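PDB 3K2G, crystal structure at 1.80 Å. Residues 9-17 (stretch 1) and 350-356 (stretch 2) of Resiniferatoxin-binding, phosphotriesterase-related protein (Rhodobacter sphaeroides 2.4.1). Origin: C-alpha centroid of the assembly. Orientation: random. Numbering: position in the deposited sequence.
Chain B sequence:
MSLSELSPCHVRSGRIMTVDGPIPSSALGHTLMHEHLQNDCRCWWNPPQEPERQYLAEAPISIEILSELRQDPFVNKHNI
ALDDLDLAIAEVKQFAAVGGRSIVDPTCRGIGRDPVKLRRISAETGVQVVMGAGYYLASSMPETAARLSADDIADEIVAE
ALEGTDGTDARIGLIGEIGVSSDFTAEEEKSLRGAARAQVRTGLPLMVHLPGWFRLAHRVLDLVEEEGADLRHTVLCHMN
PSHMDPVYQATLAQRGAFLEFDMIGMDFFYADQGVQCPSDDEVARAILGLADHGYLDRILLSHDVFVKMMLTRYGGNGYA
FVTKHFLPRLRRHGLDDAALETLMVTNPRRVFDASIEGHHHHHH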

ATOM      1  N   CYS B   9     -26.975 -25.455 -27.827  1.00 19.69           N
ATOM      2  CA  CYS B   9     -26.867 -24.163 -27.148  1.00 18.48           C
ATOM      3  C   CYS B   9     -25.414 -23.756 -26.901  1.00 18.62           C
ATOM      4  O   CYS B   9     -25.073 -23.264 -25.818  1.00 16.34           O
ATOM      5  N   HIS B  10     -24.556 -23.963 -27.899  1.00 17.40           N
ATOM      6  CA  HIS B  10     -23.146 -23.591 -27.773  1.00 17.03           C
ATOM      7  C   HIS B  10     -23.073 -22.071 -27.650  1.00 14.91           C
ATOM      8  O   HIS B  10     -24.049 -21.380 -27.927  1.00 14.70           O
ATOM      9  N   VAL B  11     -21.926 -21.549 -27.228  1.00 15.18           N
ATOM     10  CA  VAL B  11     -21.783 -20.110 -27.022  1.00 16.97           C
ATOM     11  C   VAL B  11     -22.040 -19.203 -28.225  1.00 18.56           C
ATOM     12  O   VAL B  11     -22.253 -18.003 -28.060  1.00 15.04           O
ATOM     13  N   ARG B  12     -22.033 -19.767 -29.431  1.00 19.26           N
ATOM     14  CA  ARG B  12     -22.296 -18.964 -30.621  1.00 20.05           C
ATOM     15  C   ARG B  12     -23.701 -19.244 -31.163  1.00 19.90           C
ATOM     16  O   ARG B  12     -24.041 -18.836 -32.278  1.00 17.19           O
ATOM     17  N   SER B  13     -24.518 -19.929 -30.368  1.00 19.30           N
ATOM     18  CA  SER B  13     -25.876 -20.273 -30.788  1.00 19.06           C
ATOM     19  C   SER B  13     -26.884 -19.182 -30.465  1.00 19.62           C
ATOM     20  O   SER B  13     -27.863 -19.011 -31.180  1.00 18.99           O
ATOM     21  N   GLY B  14     -26.649 -18.446 -29.385  1.00 19.57           N
ATOM     22  CA  GLY B  14     -27.578 -17.403 -29.003  1.00 19.21           C
ATOM     23  C   GLY B  14     -28.647 -17.985 -28.103  1.00 20.01           C
ATOM     24  O   GLY B  14     -29.620 -17.314 -27.752  1.00 19.12           O
ATOM     25  N   ARG B  15     -28.466 -19.249 -27.730  1.00 19.37           N
ATOM     26  CA  ARG B  15     -29.405 -19.937 -26.850  1.00 20.00           C
ATOM     27  C   ARG B  15     -28.654 -20.503 -25.643  1.00 18.77           C
ATOM     28  O   ARG B  15     -27.427 -20.566 -25.649  1.00 16.97           O
ATOM     29  N   ILE B  16     -29.396 -20.907 -24.615  1.00 18.45           N
ATOM     30  CA  ILE B  16     -28.803 -21.476 -23.407  1.00 18.31           C
ATOM     31  C   ILE B  16     -29.588 -22.708 -22.986  1.00 19.03           C
ATOM     32  O   ILE B  16     -30.816 -22.688 -22.940  1.00 17.57           O
HETATM   33  N   MSE B  17     -28.874 -23.786 -22.687  1.00 19.37           N
HETATM   34  CA  MSE B  17     -29.518 -25.029 -22.295  1.00 20.88           C
HETATM   35  C   MSE B  17     -29.843 -25.138 -20.810  1.00 20.55           C
HETATM   36  O   MSE B  17     -28.942 -25.256 -19.986  1.00 19.38           O
ATOM     37  N   ARG B 350     -23.051 -12.973 -21.216  1.00 17.55           N
ATOM     38  CA  ARG B 350     -21.771 -13.035 -21.922  1.00 17.16           C
ATOM     39  C   ARG B 350     -21.110 -14.398 -21.737  1.00 16.62           C
ATOM     40  O   ARG B 350     -20.419 -14.886 -22.625  1.00 14.03           O
ATOM     41  N   VAL B 351     -21.304 -15.006 -20.573  1.00 15.96           N
ATOM     42  CA  VAL B 351     -20.712 -16.311 -20.326  1.00 14.60           C
ATOM     43  C   VAL B 351     -21.212 -17.339 -21.339  1.00 15.77           C
ATOM     44  O   VAL B 351     -20.439 -18.152 -21.850  1.00 12.98           O
ATOM     45  N   PHE B 352     -22.506 -17.275 -21.632  1.00 14.24           N
ATOM     46  CA  PHE B 352     -23.155 -18.214 -22.537  1.00 16.98           C
ATOM     47  C   PHE B 352     -23.296 -17.748 -23.981  1.00 16.71           C
ATOM     48  O   PHE B 352     -23.608 -18.550 -24.857  1.00 15.98           O
ATOM     49  N   ASP B 353     -23.067 -16.464 -24.225  1.00 17.77           N
ATOM     50  CA  ASP B 353     -23.253 -15.914 -25.563  1.00 18.94           C
ATOM     51  C   ASP B 353     -22.078 -15.082 -26.054  1.00 20.30           C
ATOM     52  O   ASP B 353     -21.868 -13.962 -25.592  1.00 19.75           O
ATOM     53  N   ALA B 354     -21.323 -15.620 -27.007  1.00 20.67           N
ATOM     54  CA  ALA B 354     -20.174 -14.906 -27.544  1.00 21.31           C
ATOM     55  C   ALA B 354     -20.554 -13.698 -28.404  1.00 23.91           C
ATOM     56  O   ALA B 354     -19.702 -12.867 -28.705  1.00 23.44           O
ATOM     57  N   SER B 355     -21.821 -13.588 -28.800  1.00 25.22           N
ATOM     58  CA  SER B 355     -22.231 -12.463 -29.642  1.00 27.20           C
ATOM     59  C   SER B 355     -22.418 -11.169 -28.865  1.00 29.09           C
ATOM     60  O   SER B 355     -22.583 -10.103 -29.457  1.00 29.29           O
ATOM     61  N   ILE B 356     -22.405 -11.257 -27.540  1.00 28.82           N
ATOM     62  CA  ILE B 356     -22.574 -10.066 -26.723  1.00 31.06           C
ATOM     63  C   ILE B 356     -21.296  -9.237 -26.777  1.00 31.77           C
ATOM     64  O   ILE B 356     -20.206  -9.732 -26.496  1.00 31.25           O
TER

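The carbonyl oxygen of F352, freed where a helix ends, is the busiest atom of this contact: it meets two waters and a CA-H group, all bringing in stretch 1. Water 2 lies 2.7 Å from F352 O, 2.8 Å from G14 N and 3.0 Å from R15 O, accepting from the amide and lying within donating distance and angle of both carbonyls. Water 1 lies 3.0 Å from F352 O and 2.9 Å from C9 O. Each water has more acceptors in reach than protons once atoms elsewhere in the structure are counted, so these donor bonds need not all exist at once. The third partner is V11, whose CA stands 3.2 Å from F352 O with an angle of 155° at the hydrogen.

The nearest pair of CA atoms is V11 CA and D353 CA, 4.7 Å apart. Here the single direct hydrogen bond between the stretches forms: A354 N donates to V11 O over 2.8 Å, nearly straight at 169°. The same V11 O receives a CA-H contact from D353 CA at 3.4 Å, so two neighbouring residues of stretch 2 converge on one carbonyl. The CA-to-CB bond of V11 points sideways (chi1 m); the residue is buried, and its CG1 comes to 3.9 Å from V351 O.

The main direct packing between apolar side chains is that of I16 against F352. I16, on the strand, points its CA-to-CB bond toward stretch 2 and adopts the mt rotamer. This carries CD1 to 3.5 Å from F352 CB, while CG2 sits over one face of the phenyl ring, 4.1 Å from its centroid and 20° off the normal, a CH-pi contact. The CA-to-CB bond of F352 points sideways (chi1 m, chi2 -84°), and F352 loses more surface to the other stretch than any other residue here, 90 Å² of the 372 Å² buried in all.

D353, the first residue to leave helical angles, opens a type I turn that runs to I356. Its CA-to-CB bond points away, but chi1 t brings the carboxylate back nearer to stretch 1, with OD2 3.5 Å from G14 CA. OD1 braces the turn instead, accepting from S355 N at 2.7 Å and from S355 OG at 2.5 Å; S355 holds chi1 p. OD2 is also satisfied elsewhere in the structure. G14 has phi/psi of 89/7, where a CB would jam against the preceding carbonyl oxygen, and this alone calls for glycine.

The CA-to-CB bond of partly exposed A354 points toward stretch 1, where CB lies 3.7 Å from V11 O and 4.2 Å from R12 CG, although the R12 CA-to-CB bond points away. The S13 CA-to-CB bond also points away, and the side chain serves its own loop: with chi1 p, its OG donates to H10 O at 2.7 Å and accepts from R15 N at 3.0 Å, while S13 N donates to H10 O at 2.9 Å. These bonds tie H10, S13 and R15 together within the loop that carries V11.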

ATOM      1  CB  CYS B   9     -27.613 -24.195 -25.814  1.00 17.78           C
ATOM      2  SG  CYS B   9     -29.393 -24.464 -25.967  1.00 20.46           S
ATOM      3  CB  HIS B  10     -22.337 -24.099 -28.981  1.00 19.60           C
ATOM      4  CG  HIS B  10     -22.831 -23.599 -30.303  1.00 22.17           C
ATOM      5  ND1 HIS B  10     -22.338 -22.460 -30.901  1.00 22.33           N
ATOM      6  CD2 HIS B  10     -23.775 -24.085 -31.143  1.00 24.15           C
ATOM      7  CE1 HIS B  10     -22.956 -22.267 -32.053  1.00 24.89           C
ATOM      8  NE2 HIS B  10     -23.833 -23.239 -32.223  1.00 22.81           N
ATOM      9  CB  VAL B  11     -20.406 -19.783 -26.417  1.00 18.36           C
ATOM     10  CG1 VAL B  11     -20.301 -20.428 -25.034  1.00 14.95           C
ATOM     11  CG2 VAL B  11     -19.295 -20.292 -27.326  1.00 18.92           C
ATOM     12  CB  ARG B  12     -21.251 -19.254 -31.707  1.00 22.03           C
ATOM     13  CG  ARG B  12     -19.856 -18.726 -31.407  1.00 25.99           C
ATOM     14  CD  ARG B  12     -18.894 -19.042 -32.548  1.00 30.56           C
ATOM     15  NE  ARG B  12     -19.411 -18.608 -33.849  1.00 37.76           N
ATOM     16  CZ  ARG B  12     -19.474 -17.344 -34.253  1.00 38.54           C
ATOM     17  NH1 ARG B  12     -19.049 -16.369 -33.458  1.00 41.76           N
ATOM     18  NH2 ARG B  12     -19.963 -17.053 -35.453  1.00 39.18           N
ATOM     19  CB  SER B  13     -26.332 -21.575 -30.120  1.00 18.87           C
ATOM     20  OG  SER B  13     -26.664 -21.360 -28.756  1.00 15.86           O
ATOM     21  CB  ARG B  15     -30.103 -21.071 -27.609  1.00 21.41           C
ATOM     22  CG  ARG B  15     -30.896 -20.613 -28.834  1.00 24.88           C
ATOM     23  CD  ARG B  15     -31.610 -21.789 -29.505  1.00 27.20           C
ATOM     24  NE  ARG B  15     -30.683 -22.701 -30.170  1.00 30.04           N
ATOM     25  CZ  ARG B  15     -30.139 -22.479 -31.367  1.00 33.60           C
ATOM     26  NH1 ARG B  15     -30.431 -21.371 -32.037  1.00 32.92           N
ATOM     27  NH2 ARG B  15     -29.300 -23.364 -31.894  1.00 31.79           N
ATOM     28  CB  ILE B  16     -28.794 -20.450 -22.259  1.00 17.45           C
ATOM     29  CG1 ILE B  16     -27.964 -19.235 -22.684  1.00 17.45           C
ATOM     30  CG2 ILE B  16     -28.215 -21.080 -20.979  1.00 17.66           C
ATOM     31  CD1 ILE B  16     -28.026 -18.072 -21.724  1.00 15.94           C
HETATM   32  CB  MSE B  17     -28.641 -26.216 -22.683  1.00 22.65           C
HETATM   33  CG  MSE B  17     -29.282 -27.574 -22.393  1.00 24.89           C
HETATM   34 SE   MSE B  17     -30.886 -27.956 -23.442  1.00 27.59          SE
HETATM   35  CE  MSE B  17     -29.977 -28.484 -25.100  1.00 25.80           C
ATOM     36  CB  ARG B 350     -20.814 -11.947 -21.418  1.00 17.55           C
ATOM     37  CG  ARG B 350     -21.169 -10.537 -21.863  1.00 20.24           C
ATOM     38  CD  ARG B 350     -20.121  -9.539 -21.391  1.00 21.14           C
ATOM     39  NE  ARG B 350     -20.224  -8.267 -22.103  1.00 21.37           N
ATOM     40  CZ  ARG B 350     -20.613  -7.121 -21.552  1.00 24.91           C
ATOM     41  NH1 ARG B 350     -20.944  -7.076 -20.268  1.00 20.46           N
ATOM     42  NH2 ARG B 350     -20.664  -6.015 -22.289  1.00 25.41           N
ATOM     43  CB  VAL B 351     -21.054 -16.826 -18.905  1.00 16.97           C
ATOM     44  CG1 VAL B 351     -20.543 -18.258 -18.729  1.00 14.55           C
ATOM     45  CG2 VAL B 351     -20.437 -15.899 -17.858  1.00 16.30           C
ATOM     46  CB  PHE B 352     -24.553 -18.529 -22.013  1.00 17.34           C
ATOM     47  CG  PHE B 352     -24.562 -19.197 -20.673  1.00 17.26           C
ATOM     48  CD1 PHE B 352     -24.400 -20.576 -20.574  1.00 17.20           C
ATOM     49  CD2 PHE B 352     -24.766 -18.458 -19.511  1.00 17.42           C
ATOM     50  CE1 PHE B 352     -24.440 -21.214 -19.337  1.00 18.04           C
ATOM     51  CE2 PHE B 352     -24.807 -19.084 -18.264  1.00 18.97           C
ATOM     52  CZ  PHE B 352     -24.646 -20.469 -18.177  1.00 17.30           C
ATOM     53  CB  ASP B 353     -24.514 -15.051 -25.559  1.00 19.74           C
ATOM     54  CG  ASP B 353     -25.021 -14.751 -26.948  1.00 21.49           C
ATOM     55  OD1 ASP B 353     -24.187 -14.495 -27.842  1.00 22.01           O
ATOM     56  OD2 ASP B 353     -26.255 -14.764 -27.137  1.00 20.04           O
ATOM     57  CB  ALA B 354     -19.300 -15.860 -28.352  1.00 22.43           C
ATOM     58  CB  SER B 355     -23.532 -12.779 -30.379  1.00 27.52           C
ATOM     59  OG  SER B 355     -24.640 -12.678 -29.506  1.00 24.33           O
ATOM     60  CB  ILE B 356     -22.885 -10.427 -25.261  1.00 30.46           C
ATOM     61  CG1 ILE B 356     -23.988 -11.487 -25.205  1.00 31.38           C
ATOM     62  CG2 ILE B 356     -23.313  -9.178 -24.508  1.00 31.30           C
ATOM     63  CD1 ILE B 356     -25.296 -11.078 -25.854  1.00 30.76           C
TER
HETATM   64  O   HOH W   1     -23.645 -21.438 -24.124  1.00 18.69           O
HETATM   65  O   HOH W   2     -25.500 -18.599 -26.819  1.00 20.01           O